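PDB 5Z0Q: aminotransferase, class I and II from Erwinia tasmaniensis, which belongs to the class I and II aminotransferases, a family of pyridoxal-5'-phosphate-dependent enzymes, and binds pyridoxal-5'-phosphate, with two subunits in the assembly. Local coordinates for residues 87-100 and 250-264. Residues are numbered along the deposited sequence; the frame is centred on the assembly and turned at random.
Sequences WKIQPEWLVFLPGV and SLAVIPNPELRARFN. With PLP (pyridoxal-5'-phosphate), chain M.
At the edge of the large mixed sheet of a fold-type I aminotransferase, strand 94-97 pairs antiparallel with strand 250-253 and then runs into the pyridoxal-5'-phosphate pocket. Val95 and Ala252 form a hydrogen-bonded pair, with Ala252 N giving a bond of 2.8 Å to Val95 O; Leu97 and Ser250 form the next such pair. On the face carrying Leu94 and Phe96, Leu94 CD2 lies alongside Val253 CG2, both side chains pointing the same way, while Phe96 CD1 rests on Leu251 CB. The opposite face looks onto helix 257-264: Leu97 CD1 and Val95 CG1 both meet the edge of the Phe263 ring, and Val95 CG2 reaches Arg260 CG. Beyond the strands, Pro255 sets its CA and CB over one face of the Trp93 ring, the side chains crossing at about a right angle; CA is 3.5 Å from the centroid of the five-membered ring, 3° off the normal, a CH-pi contact. Gln90 CB sits over the rim of the other face. Bent at chi3 (-42°), Arg260 swings its guanidinium back to grip Ile254 O side-on through NE and NH2, its plane 16° from that of the Trp93 ring. At the pocket end, past Gly99, Val100 N donates to PLP O2P over 2.9 Å.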
loop_
_atom_site.group_PDB
_atom_site.type_symbol
_atom_site.label_atom_id
_atom_site.label_comp_id
_atom_site.label_asym_id
_atom_site.label_seq_id
_atom_site.Cartn_x
_atom_site.Cartn_y
_atom_site.Cartn_z
ATOM N N TRP A 87 21.750 -4.967 -18.077
ATOM C CA TRP A 87 21.570 -3.658 -17.456
ATOM C C TRP A 87 22.022 -3.760 -16.007
ATOM O O TRP A 87 21.319 -4.348 -15.179
ATOM C CB TRP A 87 20.113 -3.211 -17.548
ATOM C CG TRP A 87 19.877 -1.802 -17.105
ATOM C CD1 TRP A 87 20.757 -0.761 -17.172
ATOM C CD2 TRP A 87 18.680 -1.279 -16.515
ATOM N NE1 TRP A 87 20.182 0.378 -16.665
ATOM C CE2 TRP A 87 18.906 0.087 -16.255
ATOM C CE3 TRP A 87 17.441 -1.833 -16.182
ATOM C CZ2 TRP A 87 17.939 0.907 -15.676
ATOM C CZ3 TRP A 87 16.480 -1.017 -15.610
ATOM C CH2 TRP A 87 16.735 0.338 -15.363
ATOM N N LYS A 88 23.188 -3.194 -15.700
ATOM C CA LYS A 88 23.695 -3.213 -14.334
ATOM C C LYS A 88 23.035 -2.103 -13.524
ATOM O O LYS A 88 22.980 -0.948 -13.961
ATOM C CB LYS A 88 25.218 -3.070 -14.320
ATOM C CG LYS A 88 25.763 -1.846 -15.039
ATOM C CD LYS A 88 27.284 -1.873 -15.077
ATOM C CE LYS A 88 27.856 -0.551 -15.565
ATOM N NZ LYS A 88 27.548 0.561 -14.625
ATOM N N ILE A 89 22.525 -2.458 -12.348
ATOM C CA ILE A 89 21.736 -1.562 -11.511
ATOM C C ILE A 89 22.526 -1.240 -10.252
ATOM O O ILE A 89 23.052 -2.145 -9.594
ATOM C CB ILE A 89 20.375 -2.184 -11.155
ATOM C CG1 ILE A 89 19.530 -2.380 -12.412
ATOM C CG2 ILE A 89 19.630 -1.316 -10.151
ATOM C CD1 ILE A 89 19.138 -1.087 -13.066
ATOM N N GLN A 90 22.607 0.047 -9.918
ATOM C CA GLN A 90 23.151 0.429 -8.622
ATOM C C GLN A 90 22.079 0.273 -7.545
ATOM O O GLN A 90 20.913 0.604 -7.780
ATOM C CB GLN A 90 23.660 1.867 -8.651
ATOM C CG GLN A 90 25.173 1.977 -8.590
ATOM C CD GLN A 90 25.861 1.040 -9.563
ATOM O OE1 GLN A 90 25.767 1.208 -10.779
ATOM N NE2 GLN A 90 26.552 0.038 -9.030
ATOM N N PRO A 91 22.444 -0.231 -6.364
ATOM C CA PRO A 91 21.417 -0.514 -5.345
ATOM C C PRO A 91 20.623 0.707 -4.910
ATOM O O PRO A 91 19.415 0.592 -4.669
ATOM C CB PRO A 91 22.236 -1.104 -4.187
ATOM C CG PRO A 91 23.461 -1.657 -4.838
ATOM C CD PRO A 91 23.776 -0.709 -5.958
ATOM N N GLU A 92 21.257 1.877 -4.809
ATOM C CA GLU A 92 20.537 3.059 -4.347
ATOM C C GLU A 92 19.562 3.603 -5.384
ATOM O O GLU A 92 18.804 4.525 -5.066
ATOM C CB GLU A 92 21.521 4.159 -3.933
ATOM C CG GLU A 92 22.335 4.761 -5.068
ATOM C CD GLU A 92 23.607 3.988 -5.356
ATOM O OE1 GLU A 92 23.753 2.858 -4.844
ATOM O OE2 GLU A 92 24.467 4.515 -6.093
ATOM N N TRP A 93 19.559 3.062 -6.605
ATOM C CA TRP A 93 18.581 3.477 -7.603
ATOM C C TRP A 93 17.187 2.948 -7.301
ATOM O O TRP A 93 16.207 3.486 -7.828
ATOM C CB TRP A 93 19.000 3.002 -8.996
ATOM C CG TRP A 93 20.268 3.603 -9.512
ATOM C CD1 TRP A 93 21.025 4.568 -8.913
ATOM C CD2 TRP A 93 20.931 3.277 -10.738
ATOM N NE1 TRP A 93 22.119 4.863 -9.693
ATOM C CE2 TRP A 93 22.083 4.083 -10.819
ATOM C CE3 TRP A 93 20.661 2.381 -11.777
ATOM C CZ2 TRP A 93 22.964 4.021 -11.896
ATOM C CZ3 TRP A 93 21.536 2.320 -12.846
ATOM C CH2 TRP A 93 22.672 3.135 -12.897
ATOM N N LEU A 94 17.075 1.914 -6.473
ATOM C CA LEU A 94 15.805 1.233 -6.274
ATOM C C LEU A 94 14.936 1.963 -5.257
ATOM O O LEU A 94 15.428 2.484 -4.252
ATOM C CB LEU A 94 16.043 -0.207 -5.816
ATOM C CG LEU A 94 16.850 -1.085 -6.773
ATOM C CD1 LEU A 94 17.023 -2.481 -6.204
ATOM C CD2 LEU A 94 16.185 -1.141 -8.138
ATOM N N VAL A 95 13.635 2.001 -5.536
ATOM C CA VAL A 95 12.623 2.509 -4.614
ATOM C C VAL A 95 11.457 1.532 -4.670
ATOM O O VAL A 95 10.803 1.403 -5.710
ATOM C CB VAL A 95 12.154 3.930 -4.963
ATOM C CG1 VAL A 95 11.028 4.357 -4.035
ATOM C CG2 VAL A 95 13.308 4.917 -4.881
ATOM N N PHE A 96 11.197 0.839 -3.564
ATOM C CA PHE A 96 10.154 -0.176 -3.537
ATOM C C PHE A 96 8.789 0.456 -3.288
ATOM O O PHE A 96 8.650 1.377 -2.479
ATOM C CB PHE A 96 10.458 -1.223 -2.467
ATOM C CG PHE A 96 11.729 -1.985 -2.715
ATOM C CD1 PHE A 96 11.797 -2.936 -3.720
ATOM C CD2 PHE A 96 12.855 -1.750 -1.944
ATOM C CE1 PHE A 96 12.965 -3.637 -3.954
ATOM C CE2 PHE A 96 14.027 -2.449 -2.171
ATOM C CZ PHE A 96 14.082 -3.394 -3.176
ATOM N N LEU A 97 7.780 -0.050 -3.990
ATOM C CA LEU A 97 6.441 0.515 -3.980
ATOM C C LEU A 97 5.415 -0.598 -3.843
ATOM O O LEU A 97 5.682 -1.744 -4.228
ATOM C CB LEU A 97 6.163 1.310 -5.266
ATOM C CG LEU A 97 7.062 2.515 -5.542
ATOM C CD1 LEU A 97 7.028 2.874 -7.019
ATOM C CD2 LEU A 97 6.637 3.701 -4.691
ATOM N N PRO A 98 4.234 -0.296 -3.291
ATOM C CA PRO A 98 3.139 -1.288 -3.224
ATOM C C PRO A 98 2.246 -1.248 -4.463
ATOM O O PRO A 98 1.057 -0.901 -4.417
ATOM C CB PRO A 98 2.400 -0.868 -1.953
ATOM C CG PRO A 98 2.552 0.619 -1.937
ATOM C CD PRO A 98 3.918 0.917 -2.514
ATOM N N GLY A 99 2.823 -1.609 -5.603
ATOM C CA GLY A 99 2.116 -1.608 -6.869
ATOM C C GLY A 99 2.836 -0.784 -7.919
ATOM O O GLY A 99 3.816 -0.091 -7.652
ATOM N N VAL A 100 2.317 -0.880 -9.141
ATOM C CA VAL A 100 2.896 -0.175 -10.279
ATOM C C VAL A 100 2.069 1.069 -10.572
ATOM O O VAL A 100 2.604 2.095 -11.007
ATOM C CB VAL A 100 2.984 -1.092 -11.513
ATOM C CG1 VAL A 100 3.652 -0.368 -12.676
ATOM C CG2 VAL A 100 3.737 -2.368 -11.171
ATOM N N SER A 250 6.439 -4.094 -5.956
ATOM C CA SER A 250 7.034 -3.538 -7.164
ATOM C C SER A 250 8.221 -2.669 -6.772
ATOM O O SER A 250 8.500 -2.453 -5.588
ATOM C CB SER A 250 6.007 -2.729 -7.966
ATOM O OG SER A 250 5.644 -1.550 -7.272
ATOM N N LEU A 251 8.926 -2.159 -7.781
ATOM C CA LEU A 251 10.068 -1.291 -7.541
ATOM C C LEU A 251 10.230 -0.331 -8.709
ATOM O O LEU A 251 9.887 -0.651 -9.850
ATOM C CB LEU A 251 11.357 -2.099 -7.320
ATOM C CG LEU A 251 11.792 -3.151 -8.347
ATOM C CD1 LEU A 251 12.585 -2.540 -9.499
ATOM C CD2 LEU A 251 12.597 -4.249 -7.668
ATOM N N ALA A 252 10.756 0.851 -8.405
ATOM C CA ALA A 252 11.083 1.857 -9.403
ATOM C C ALA A 252 12.590 2.065 -9.426
ATOM O O ALA A 252 13.232 2.122 -8.373
ATOM C CB ALA A 252 10.371 3.180 -9.113
ATOM N N VAL A 253 13.150 2.173 -10.626
ATOM C CA VAL A 253 14.586 2.342 -10.818
ATOM C C VAL A 253 14.821 3.757 -11.325
ATOM O O VAL A 253 14.528 4.067 -12.486
ATOM C CB VAL A 253 15.161 1.301 -11.786
ATOM C CG1 VAL A 253 16.677 1.413 -11.841
ATOM C CG2 VAL A 253 14.734 -0.099 -11.370
ATOM N N ILE A 254 15.346 4.614 -10.459
ATOM C CA ILE A 254 15.612 6.010 -10.777
ATOM C C ILE A 254 17.107 6.255 -10.616
ATOM O O ILE A 254 17.592 6.501 -9.510
ATOM C CB ILE A 254 14.796 6.957 -9.880
ATOM C CG1 ILE A 254 13.395 6.389 -9.642
ATOM C CG2 ILE A 254 14.706 8.336 -10.510
ATOM C CD1 ILE A 254 12.599 7.140 -8.601
ATOM N N PRO A 255 17.877 6.186 -11.707
ATOM C CA PRO A 255 19.323 6.431 -11.590
ATOM C C PRO A 255 19.667 7.870 -11.248
ATOM O O PRO A 255 20.694 8.111 -10.602
ATOM C CB PRO A 255 19.860 6.036 -12.974
ATOM C CG PRO A 255 18.797 5.166 -13.570
ATOM C CD PRO A 255 17.505 5.708 -13.046
ATOM N N ASN A 256 18.847 8.829 -11.658
ATOM C CA ASN A 256 19.135 10.228 -11.370
ATOM C C ASN A 256 18.939 10.498 -9.882
ATOM O O ASN A 256 17.866 10.206 -9.341
ATOM C CB ASN A 256 18.234 11.139 -12.205
ATOM C CG ASN A 256 18.676 12.593 -12.176
ATOM O OD1 ASN A 256 18.993 13.143 -11.121
ATOM N ND2 ASN A 256 18.697 13.223 -13.344
ATOM N N PRO A 257 19.943 11.042 -9.187
ATOM C CA PRO A 257 19.759 11.316 -7.752
ATOM C C PRO A 257 18.726 12.392 -7.475
ATOM O O PRO A 257 17.927 12.250 -6.541
ATOM C CB PRO A 257 21.164 11.740 -7.295
ATOM C CG PRO A 257 22.094 11.207 -8.344
ATOM C CD PRO A 257 21.327 11.280 -9.626
ATOM N N GLU A 258 18.714 13.472 -8.264
ATOM C CA GLU A 258 17.753 14.542 -8.024
ATOM C C GLU A 258 16.331 14.086 -8.326
ATOM O O GLU A 258 15.394 14.430 -7.595
ATOM C CB GLU A 258 18.107 15.771 -8.860
ATOM C CG GLU A 258 17.303 17.011 -8.495
ATOM C CD GLU A 258 16.750 17.736 -9.708
ATOM O OE1 GLU A 258 15.801 18.532 -9.543
ATOM O OE2 GLU A 258 17.258 17.508 -10.827
ATOM N N LEU A 259 16.147 13.317 -9.402
ATOM C CA LEU A 259 14.820 12.806 -9.720
ATOM C C LEU A 259 14.348 11.794 -8.686
ATOM O O LEU A 259 13.139 11.651 -8.467
ATOM C CB LEU A 259 14.811 12.183 -11.116
ATOM C CG LEU A 259 15.108 13.126 -12.283
ATOM C CD1 LEU A 259 15.012 12.387 -13.609
ATOM C CD2 LEU A 259 14.171 14.326 -12.266
ATOM N N ARG A 260 15.278 11.085 -8.041
ATOM C CA ARG A 260 14.889 10.137 -7.003
ATOM C C ARG A 260 14.440 10.859 -5.739
ATOM O O ARG A 260 13.531 10.393 -5.043
ATOM C CB ARG A 260 16.046 9.186 -6.696
ATOM C CG ARG A 260 15.633 7.955 -5.901
ATOM C CD ARG A 260 16.835 7.123 -5.479
ATOM N NE ARG A 260 17.828 6.999 -6.542
ATOM C CZ ARG A 260 19.065 7.481 -6.468
ATOM N NH1 ARG A 260 19.467 8.109 -5.372
ATOM N NH2 ARG A 260 19.903 7.328 -7.484
ATOM N N ALA A 261 15.069 11.995 -5.426
ATOM C CA ALA A 261 14.657 12.770 -4.260
ATOM C C ALA A 261 13.288 13.402 -4.477
ATOM O O ALA A 261 12.458 13.422 -3.561
ATOM C CB ALA A 261 15.703 13.839 -3.943
ATOM N N ARG A 262 13.036 13.926 -5.680
ATOM C CA ARG A 262 11.714 14.462 -5.991
ATOM C C ARG A 262 10.653 13.371 -5.968
ATOM O O ARG A 262 9.512 13.621 -5.566
ATOM C CB ARG A 262 11.736 15.154 -7.357
ATOM C CG ARG A 262 12.665 16.354 -7.436
ATOM C CD ARG A 262 12.856 16.816 -8.874
ATOM N NE ARG A 262 11.597 17.202 -9.506
ATOM C CZ ARG A 262 11.484 17.587 -10.774
ATOM N NH1 ARG A 262 12.557 17.637 -11.552
ATOM N NH2 ARG A 262 10.298 17.922 -11.265
ATOM N N PHE A 263 11.012 12.157 -6.392
ATOM C CA PHE A 263 10.069 11.044 -6.366
ATOM C C PHE A 263 9.747 10.635 -4.934
ATOM O O PHE A 263 8.573 10.487 -4.569
ATOM C CB PHE A 263 10.644 9.865 -7.154
ATOM C CG PHE A 263 9.691 8.714 -7.322
ATOM C CD1 PHE A 263 8.806 8.680 -8.387
ATOM C CD2 PHE A 263 9.690 7.658 -6.425
ATOM C CE1 PHE A 263 7.933 7.620 -8.549
ATOM C CE2 PHE A 263 8.820 6.597 -6.580
ATOM C CZ PHE A 263 7.940 6.578 -7.644
ATOM N N ASN A 264 10.779 10.454 -4.105
ATOM C CA ASN A 264 10.563 10.022 -2.728
ATOM C C ASN A 264 9.822 11.074 -1.911
ATOM O O ASN A 264 9.035 10.724 -1.025
ATOM C CB ASN A 264 11.900 9.683 -2.070
ATOM C CG ASN A 264 12.554 8.459 -2.679
ATOM O OD1 ASN A 264 11.874 7.519 -3.093
ATOM N ND2 ASN A 264 13.881 8.461 -2.737
HETATM N N1 PLP M . 1.156 -1.737 -15.506
HETATM C C2 PLP M . 0.559 -2.343 -16.594
HETATM C C2A PLP M . 0.859 -1.856 -17.982
HETATM C C3 PLP M . -0.315 -3.406 -16.407
HETATM O O3 PLP M . -0.907 -4.007 -17.487
HETATM C C4 PLP M . -0.591 -3.859 -15.121
HETATM C C4A PLP M . -1.392 -5.111 -14.922
HETATM C C5 PLP M . 0.010 -3.242 -14.029
HETATM C C6 PLP M . 0.885 -2.181 -14.227
HETATM C C5A PLP M . -0.296 -3.743 -12.635
HETATM O O4P PLP M . -0.054 -2.741 -11.673
HETATM P P PLP M . -0.575 -2.951 -10.164
HETATM O O1P PLP M . -2.029 -3.361 -10.188
HETATM O O2P PLP M . -0.427 -1.666 -9.383
HETATM O O3P PLP M . 0.252 -4.038 -9.519
#